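Local coordinates for protein subtilase cytotoxin, subunit B (Escherichia coli, PDB 3DWQ) that assembles into the pentameric B subunit of an AB5 toxin and binds sialoglycans ending in N-glycolylneuraminic acid, probably to carry the protease subunit to host cells, at residues I16-T21 / C31-Q36; S40-C45 / V74-E79. One frame throughout, in Å; residues are numbered along the deposited sequence.

Contact 1: I16-T21 / C31-Q36. With NGC (N-glycolyl-alpha-neuraminic acid), chain G.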
loop_
_atom_site.group_PDB
_atom_site.type_symbol
_atom_site.label_atom_id
_atom_site.label_comp_id
_atom_site.label_asym_id
_atom_site.label_seq_id
_atom_site.Cartn_x
_atom_site.Cartn_y
_atom_site.Cartn_z
ATOM N N ILE C 16 6.315 -19.458 -2.978
ATOM C CA ILE C 16 7.392 -18.475 -2.858
ATOM C C ILE C 16 8.014 -18.587 -1.469
ATOM O O ILE C 16 7.346 -18.359 -0.460
ATOM C CB ILE C 16 6.901 -17.027 -3.125
ATOM C CG1 ILE C 16 6.295 -16.918 -4.528
ATOM C CG2 ILE C 16 8.050 -16.026 -2.945
ATOM C CD1 ILE C 16 5.476 -15.651 -4.767
ATOM N N THR C 17 9.295 -18.945 -1.440
ATOM C CA THR C 17 10.000 -19.275 -0.201
ATOM C C THR C 17 11.087 -18.265 0.159
ATOM O O THR C 17 11.405 -18.084 1.339
ATOM C CB THR C 17 10.630 -20.683 -0.283
ATOM O OG1 THR C 17 11.406 -20.789 -1.483
ATOM C CG2 THR C 17 9.547 -21.764 -0.291
ATOM N N GLN C 18 11.655 -17.613 -0.855
ATOM C CA GLN C 18 12.715 -16.623 -0.646
ATOM C C GLN C 18 12.377 -15.291 -1.302
ATOM O O GLN C 18 11.738 -15.246 -2.356
ATOM C CB GLN C 18 14.066 -17.131 -1.169
ATOM C CG GLN C 18 14.593 -18.421 -0.515
ATOM C CD GLN C 18 14.829 -18.295 0.985
ATOM O OE1 GLN C 18 15.517 -17.379 1.458
ATOM N NE2 GLN C 18 14.262 -19.227 1.743
ATOM N N PHE C 19 12.821 -14.210 -0.666
ATOM C CA PHE C 19 12.565 -12.861 -1.152
ATOM C C PHE C 19 13.816 -12.000 -0.986
ATOM O O PHE C 19 14.431 -11.983 0.081
ATOM C CB PHE C 19 11.385 -12.247 -0.389
ATOM C CG PHE C 19 10.505 -11.362 -1.231
ATOM C CD1 PHE C 19 9.292 -11.835 -1.720
ATOM C CD2 PHE C 19 10.879 -10.055 -1.524
ATOM C CE1 PHE C 19 8.469 -11.022 -2.494
ATOM C CE2 PHE C 19 10.065 -9.235 -2.299
ATOM C CZ PHE C 19 8.856 -9.720 -2.786
ATOM N N HIS C 20 14.195 -11.303 -2.053
ATOM C CA HIS C 20 15.333 -10.380 -2.028
ATOM C C HIS C 20 14.979 -9.093 -2.752
ATOM O O HIS C 20 14.261 -9.105 -3.747
ATOM C CB HIS C 20 16.584 -11.026 -2.649
ATOM C CG HIS C 20 17.684 -10.055 -2.975
ATOM N ND1 HIS C 20 18.042 -9.744 -4.269
ATOM C CD2 HIS C 20 18.504 -9.330 -2.178
ATOM C CE1 HIS C 20 19.034 -8.870 -4.254
ATOM N NE2 HIS C 20 19.334 -8.603 -2.997
ATOM N N THR C 21 15.481 -7.979 -2.232
ATOM C CA THR C 21 15.298 -6.689 -2.866
ATOM C C THR C 21 16.639 -5.955 -2.954
ATOM O O THR C 21 17.500 -6.109 -2.085
ATOM C CB THR C 21 14.212 -5.842 -2.141
ATOM O OG1 THR C 21 13.843 -4.736 -2.964
ATOM C CG2 THR C 21 14.697 -5.330 -0.785
ATOM N N CYS C 31 13.703 -9.930 -6.298
ATOM C CA CYS C 31 13.794 -11.297 -6.786
ATOM C C CYS C 31 13.024 -12.219 -5.865
ATOM O O CYS C 31 12.955 -11.986 -4.657
ATOM C CB CYS C 31 15.250 -11.755 -6.832
ATOM S SG CYS C 31 15.503 -13.354 -7.640
ATOM N N ILE C 32 12.453 -13.270 -6.443
ATOM C CA ILE C 32 11.797 -14.313 -5.661
ATOM C C ILE C 32 12.351 -15.688 -6.009
ATOM O O ILE C 32 12.811 -15.922 -7.130
ATOM C CB ILE C 32 10.251 -14.309 -5.836
ATOM C CG1 ILE C 32 9.860 -14.473 -7.313
ATOM C CG2 ILE C 32 9.646 -13.043 -5.227
ATOM C CD1 ILE C 32 8.406 -14.849 -7.538
ATOM N N GLU C 33 12.329 -16.582 -5.028
ATOM C CA GLU C 33 12.576 -17.992 -5.269
ATOM C C GLU C 33 11.387 -18.778 -4.737
ATOM O O GLU C 33 10.849 -18.471 -3.670
ATOM C CB GLU C 33 13.881 -18.445 -4.612
ATOM C CG GLU C 33 14.392 -19.816 -5.064
ATOM C CD GLU C 33 13.993 -20.941 -4.124
ATOM O OE1 GLU C 33 13.965 -20.720 -2.895
ATOM O OE2 GLU C 33 13.712 -22.056 -4.612
ATOM N N GLY C 34 10.971 -19.776 -5.502
ATOM C CA GLY C 34 9.887 -20.647 -5.098
ATOM C C GLY C 34 10.208 -22.107 -5.318
ATOM O O GLY C 34 11.072 -22.447 -6.128
ATOM N N LYS C 35 9.504 -22.968 -4.590
ATOM C CA LYS C 35 9.676 -24.410 -4.708
ATOM C C LYS C 35 8.369 -25.066 -5.133
ATOM O O LYS C 35 7.295 -24.724 -4.630
ATOM C CB LYS C 35 10.140 -25.016 -3.378
ATOM C CG LYS C 35 11.452 -24.473 -2.834
ATOM C CD LYS C 35 12.651 -25.290 -3.297
ATOM C CE LYS C 35 13.895 -24.888 -2.526
ATOM N NZ LYS C 35 15.134 -25.434 -3.138
ATOM N N GLN C 36 8.467 -26.009 -6.062
ATOM C CA GLN C 36 7.338 -26.861 -6.412
ATOM C C GLN C 36 7.271 -28.050 -5.449
ATOM O O GLN C 36 8.139 -28.199 -4.581
ATOM C CB GLN C 36 7.435 -27.312 -7.870
ATOM C CG GLN C 36 7.080 -26.213 -8.863
ATOM C CD GLN C 36 7.431 -26.561 -10.295
ATOM O OE1 GLN C 36 8.485 -27.131 -10.567
ATOM N NE2 GLN C 36 6.550 -26.203 -11.223
HETATM O O9 NGC G . 8.557 -28.690 -12.930
HETATM C C9 NGC G . 9.123 -27.763 -13.866
HETATM C C8 NGC G . 8.035 -27.113 -14.723
HETATM O O8 NGC G . 6.816 -27.054 -13.969
HETATM C C7 NGC G . 7.851 -27.902 -16.025
HETATM O O7 NGC G . 9.004 -27.774 -16.864
HETATM C C6 NGC G . 6.584 -27.613 -16.849
HETATM O O6 NGC G . 5.438 -28.047 -16.085
HETATM C C2 NGC G . 4.354 -27.147 -16.266
HETATM C C1 NGC G . 3.805 -26.397 -15.094
HETATM O O1B NGC G . 4.364 -26.497 -13.982
HETATM O O1A NGC G . 2.804 -25.670 -15.288
HETATM C C3 NGC G . 3.880 -26.841 -17.682
HETATM C C4 NGC G . 5.106 -26.247 -18.383
HETATM O O4 NGC G . 4.797 -24.963 -18.928
HETATM C C5 NGC G . 6.280 -26.187 -17.374
HETATM N N5 NGC G . 7.427 -25.462 -17.941
HETATM C C10 NGC G . 8.193 -25.720 -19.004
HETATM O O10 NGC G . 8.067 -26.692 -19.735
HETATM C C11 NGC G . 9.267 -24.695 -19.234
HETATM O O11 NGC G . 9.053 -23.506 -18.462
#

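Contact 2: S40-C45 / V74-E79. With NGC (N-glycolyl-alpha-neuraminic acid), chain G.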
loop_
_atom_site.group_PDB
_atom_site.type_symbol
_atom_site.label_atom_id
_atom_site.label_comp_id
_atom_site.label_asym_id
_atom_site.label_seq_id
_atom_site.Cartn_x
_atom_site.Cartn_y
_atom_site.Cartn_z
ATOM N N SER C 40 11.702 -28.707 -6.792
ATOM C CA SER C 40 12.342 -28.011 -7.909
ATOM C C SER C 40 12.134 -26.500 -7.805
ATOM O O SER C 40 11.048 -26.027 -7.454
ATOM C CB SER C 40 11.878 -28.553 -9.264
ATOM O OG SER C 40 10.566 -28.134 -9.569
ATOM N N SER C 41 13.194 -25.757 -8.108
ATOM C CA SER C 41 13.236 -24.318 -7.886
ATOM C C SER C 41 13.016 -23.486 -9.145
ATOM O O SER C 41 13.338 -23.909 -10.257
ATOM C CB SER C 41 14.576 -23.927 -7.259
ATOM O OG SER C 41 14.609 -24.254 -5.883
ATOM N N ILE C 42 12.467 -22.293 -8.938
ATOM C CA ILE C 42 12.378 -21.269 -9.971
ATOM C C ILE C 42 12.695 -19.901 -9.357
ATOM O O ILE C 42 12.113 -19.516 -8.341
ATOM C CB ILE C 42 10.992 -21.283 -10.710
ATOM C CG1 ILE C 42 10.915 -20.200 -11.794
ATOM C CG2 ILE C 42 9.819 -21.151 -9.728
ATOM C CD1 ILE C 42 11.758 -20.472 -13.025
ATOM N N SER C 43 13.646 -19.196 -9.961
ATOM C CA SER C 43 13.946 -17.815 -9.599
ATOM C C SER C 43 13.491 -16.891 -10.719
ATOM O O SER C 43 13.556 -17.256 -11.892
ATOM C CB SER C 43 15.444 -17.622 -9.348
ATOM O OG SER C 43 15.877 -18.336 -8.205
ATOM N N ALA C 44 13.022 -15.704 -10.346
ATOM C CA ALA C 44 12.644 -14.666 -11.302
ATOM C C ALA C 44 12.764 -13.280 -10.667
ATOM O O ALA C 44 12.417 -13.096 -9.498
ATOM C CB ALA C 44 11.230 -14.902 -11.823
ATOM N N CYS C 45 13.266 -12.319 -11.440
ATOM C CA CYS C 45 13.433 -10.942 -10.968
ATOM C C CYS C 45 12.579 -9.953 -11.759
ATOM O O CYS C 45 12.398 -10.101 -12.967
ATOM C CB CYS C 45 14.899 -10.509 -11.049
ATOM S SG CYS C 45 16.062 -11.575 -10.180
ATOM N N VAL C 74 1.313 -20.982 -6.240
ATOM C CA VAL C 74 0.986 -20.027 -7.292
ATOM C C VAL C 74 1.737 -20.338 -8.586
ATOM O O VAL C 74 2.689 -21.124 -8.590
ATOM C CB VAL C 74 1.246 -18.557 -6.838
ATOM C CG1 VAL C 74 0.289 -18.166 -5.709
ATOM C CG2 VAL C 74 2.706 -18.343 -6.419
ATOM N N ARG C 75 1.292 -19.735 -9.685
ATOM C CA ARG C 75 1.985 -19.884 -10.956
ATOM C C ARG C 75 2.950 -18.727 -11.153
ATOM O O ARG C 75 2.553 -17.557 -11.088
ATOM C CB ARG C 75 0.991 -19.953 -12.118
ATOM C CG ARG C 75 1.649 -20.129 -13.485
ATOM C CD ARG C 75 0.627 -20.437 -14.551
ATOM N NE ARG C 75 0.177 -21.826 -14.511
ATOM C CZ ARG C 75 -0.796 -22.320 -15.274
ATOM N NH1 ARG C 75 -1.436 -21.539 -16.139
ATOM N NH2 ARG C 75 -1.135 -23.598 -15.168
ATOM N N ILE C 76 4.218 -19.062 -11.377
ATOM C CA ILE C 76 5.216 -18.072 -11.745
ATOM C C ILE C 76 5.415 -18.091 -13.262
ATOM O O ILE C 76 5.825 -19.102 -13.837
ATOM C CB ILE C 76 6.558 -18.263 -10.969
ATOM C CG1 ILE C 76 6.504 -17.563 -9.607
ATOM C CG2 ILE C 76 7.731 -17.655 -11.730
ATOM C CD1 ILE C 76 5.774 -18.310 -8.515
ATOM N N TYR C 77 5.083 -16.972 -13.899
ATOM C CA TYR C 77 5.368 -16.770 -15.312
ATOM C C TYR C 77 6.696 -16.039 -15.395
ATOM O O TYR C 77 6.925 -15.073 -14.659
ATOM C CB TYR C 77 4.299 -15.909 -15.975
ATOM C CG TYR C 77 2.887 -16.454 -15.999
ATOM C CD1 TYR C 77 2.366 -17.028 -17.158
ATOM C CD2 TYR C 77 2.053 -16.344 -14.885
ATOM C CE1 TYR C 77 1.056 -17.497 -17.202
ATOM C CE2 TYR C 77 0.749 -16.813 -14.915
ATOM C CZ TYR C 77 0.254 -17.385 -16.076
ATOM O OH TYR C 77 -1.040 -17.850 -16.106
ATOM N N TYR C 78 7.567 -16.497 -16.292
ATOM C CA TYR C 78 8.912 -15.944 -16.415
ATOM C C TYR C 78 9.403 -15.917 -17.866
ATOM O O TYR C 78 8.907 -16.660 -18.715
ATOM C CB TYR C 78 9.903 -16.709 -15.509
ATOM C CG TYR C 78 10.225 -18.114 -15.977
ATOM C CD1 TYR C 78 11.377 -18.374 -16.722
ATOM C CD2 TYR C 78 9.375 -19.183 -15.684
ATOM C CE1 TYR C 78 11.673 -19.660 -17.164
ATOM C CE2 TYR C 78 9.663 -20.471 -16.123
ATOM C CZ TYR C 78 10.813 -20.702 -16.861
ATOM O OH TYR C 78 11.102 -21.975 -17.296
ATOM N N GLU C 79 10.368 -15.042 -18.137
ATOM C CA GLU C 79 11.054 -15.004 -19.424
ATOM C C GLU C 79 12.560 -15.100 -19.188
ATOM O O GLU C 79 13.148 -14.195 -18.591
ATOM C CB GLU C 79 10.709 -13.727 -20.195
ATOM C CG GLU C 79 11.155 -13.744 -21.653
ATOM C CD GLU C 79 10.624 -12.568 -22.453
ATOM O OE1 GLU C 79 11.098 -11.435 -22.247
ATOM O OE2 GLU C 79 9.735 -12.779 -23.299
HETATM O O9 NGC G . 8.557 -28.690 -12.930
HETATM C C9 NGC G . 9.123 -27.763 -13.866
HETATM C C8 NGC G . 8.035 -27.113 -14.723
HETATM O O8 NGC G . 6.816 -27.054 -13.969
HETATM C C7 NGC G . 7.851 -27.902 -16.025
HETATM O O7 NGC G . 9.004 -27.774 -16.864
HETATM C C6 NGC G . 6.584 -27.613 -16.849
HETATM O O6 NGC G . 5.438 -28.047 -16.085
HETATM C C2 NGC G . 4.354 -27.147 -16.266
HETATM C C1 NGC G . 3.805 -26.397 -15.094
HETATM O O1B NGC G . 4.364 -26.497 -13.982
HETATM O O1A NGC G . 2.804 -25.670 -15.288
HETATM C C3 NGC G . 3.880 -26.841 -17.682
HETATM C C4 NGC G . 5.106 -26.247 -18.383
HETATM O O4 NGC G . 4.797 -24.963 -18.928
HETATM C C5 NGC G . 6.280 -26.187 -17.374
HETATM N N5 NGC G . 7.427 -25.462 -17.941
HETATM C C10 NGC G . 8.193 -25.720 -19.004
HETATM O O10 NGC G . 8.067 -26.692 -19.735
HETATM C C11 NGC G . 9.267 -24.695 -19.234
HETATM O O11 NGC G . 9.053 -23.506 -18.462
#

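Contact 1: I16-T21 / C31-Q36
Gln18 and His20 on strand 16-21 face Glu33 and Cys31 on strand 31-35 as antiparallel hydrogen-bonded pairs, and a classic beta bulge at Thr17 and Gln18 shifts the register by one. Both residues of the bulge give their N-H to the same acceptor: Thr17 N is 2.8 Å from Glu33 O, and Gln18 N is 3.1 Å from it. A third donor is the Thr17 hydroxyl, whose OG1 comes in above the carbonyl plane to 3.2 Å from Glu33 O. With chi1 at 51°, OG1 sits between the backbone N and the carbonyl carbon, where it also comes within 2.9 Å of Glu33 OE1. The aliphatic parts of Gln18 and Glu33 run side by side in the same direction, CB to CB 3.7 Å. Their ends then part, Gln18 to Thr102 of the second subunit and Glu33 to Ser41. On the other face, which packs on helix 57-70, Ile32 is shared: its CG2 meets Phe19 CE1 obliquely at 3.6 Å, while its CB meets Ile16 CG2. Just past the strand, the Gln36 amide grips the sialic acid twice, accepting from O9 at OE1 (2.8 Å) and donating from NE2 to O8 (2.9 Å). This is a bulged beta hairpin of the OB-fold B subunit, and strand 14-24 carries the sheet on into the second subunit, pairing there through His20 and Thr21.

Contact 2: S40-C45 / V74-E79
Ile42 and Tyr78 are brought together by two side-chain turns. In Ile42, CG1 stands anti to the backbone N (chi1 -180°) and so reaches toward the other strand, with CD1 at its end; in Tyr78, chi1 of 71° tucks CG over the backbone, turning a ring face to that methyl. The result is a CH-pi contact: Ile42 CD1 lies 3.8 Å from the centroid of the Tyr78 ring, only 12° off its normal, so the methyl sits almost squarely over the middle of one face. The nearest ring atom is Tyr78 CE2, 3.7 Å from Ile42 CD1.

Behind this pair the packing is purely aliphatic. Ile42 and Ile76 run antiparallel alongside each other, with Ile42 CG1 4.1 Å from Ile76 CG2. Ala44 CB fills in beside them, 4.3 Å from Tyr78 CB, and brushes Ile76 CG2 at 4.5 Å. No hydrogen bond joins the strands, whose axes stay 7.7 Å apart at their closest; side chains alone bridge the distance. Phe11 packs on Ile42, and Leu97 on Ala44 and Ile76, so the cluster continues into strands 10-12 and 96-102.

The polar end of Tyr78 points out of this cluster to the sugar, its OH 2.8 Å from O11 in a hydrogen bond that either hydroxyl could donate. Arg75, on the same strand, contributes from the second shell: its NE bonds Ser12 OG, which is itself hydrogen-bonded to the sialic acid. O11 is the hydroxyl of the glycolyl group, absent from N-acetylneuraminic acid. The apolar packing against one ring face probably steadies the tyrosine, whose hydroxyl meets the atom that sets the two sugars apart, consistent with a preference for the glycolyl form.

In the fold
Both contacts are largely buried and belong to one curled antiparallel sheet, but they hold it in different ways. In contact 1, neighbouring strands are joined by their backbones, with Thr17, Gln18 and Glu33 on a partly exposed side; contact 2, nearer the centre of the chain, is side-chain packing between strands that do not pair. Strands 27-35 and 41-47 are themselves neighbours, so the two meet directly: Ser41 OG probably bonds both Glu33 OE2 and Lys35 NZ. Cys31 and Cys45, which form a disulfide in another structure of this protein, lie close here as well. Each contact supplies one residue that binds the sialic acid, Gln36 at the glycerol tail and Tyr78 at the glycolyl end.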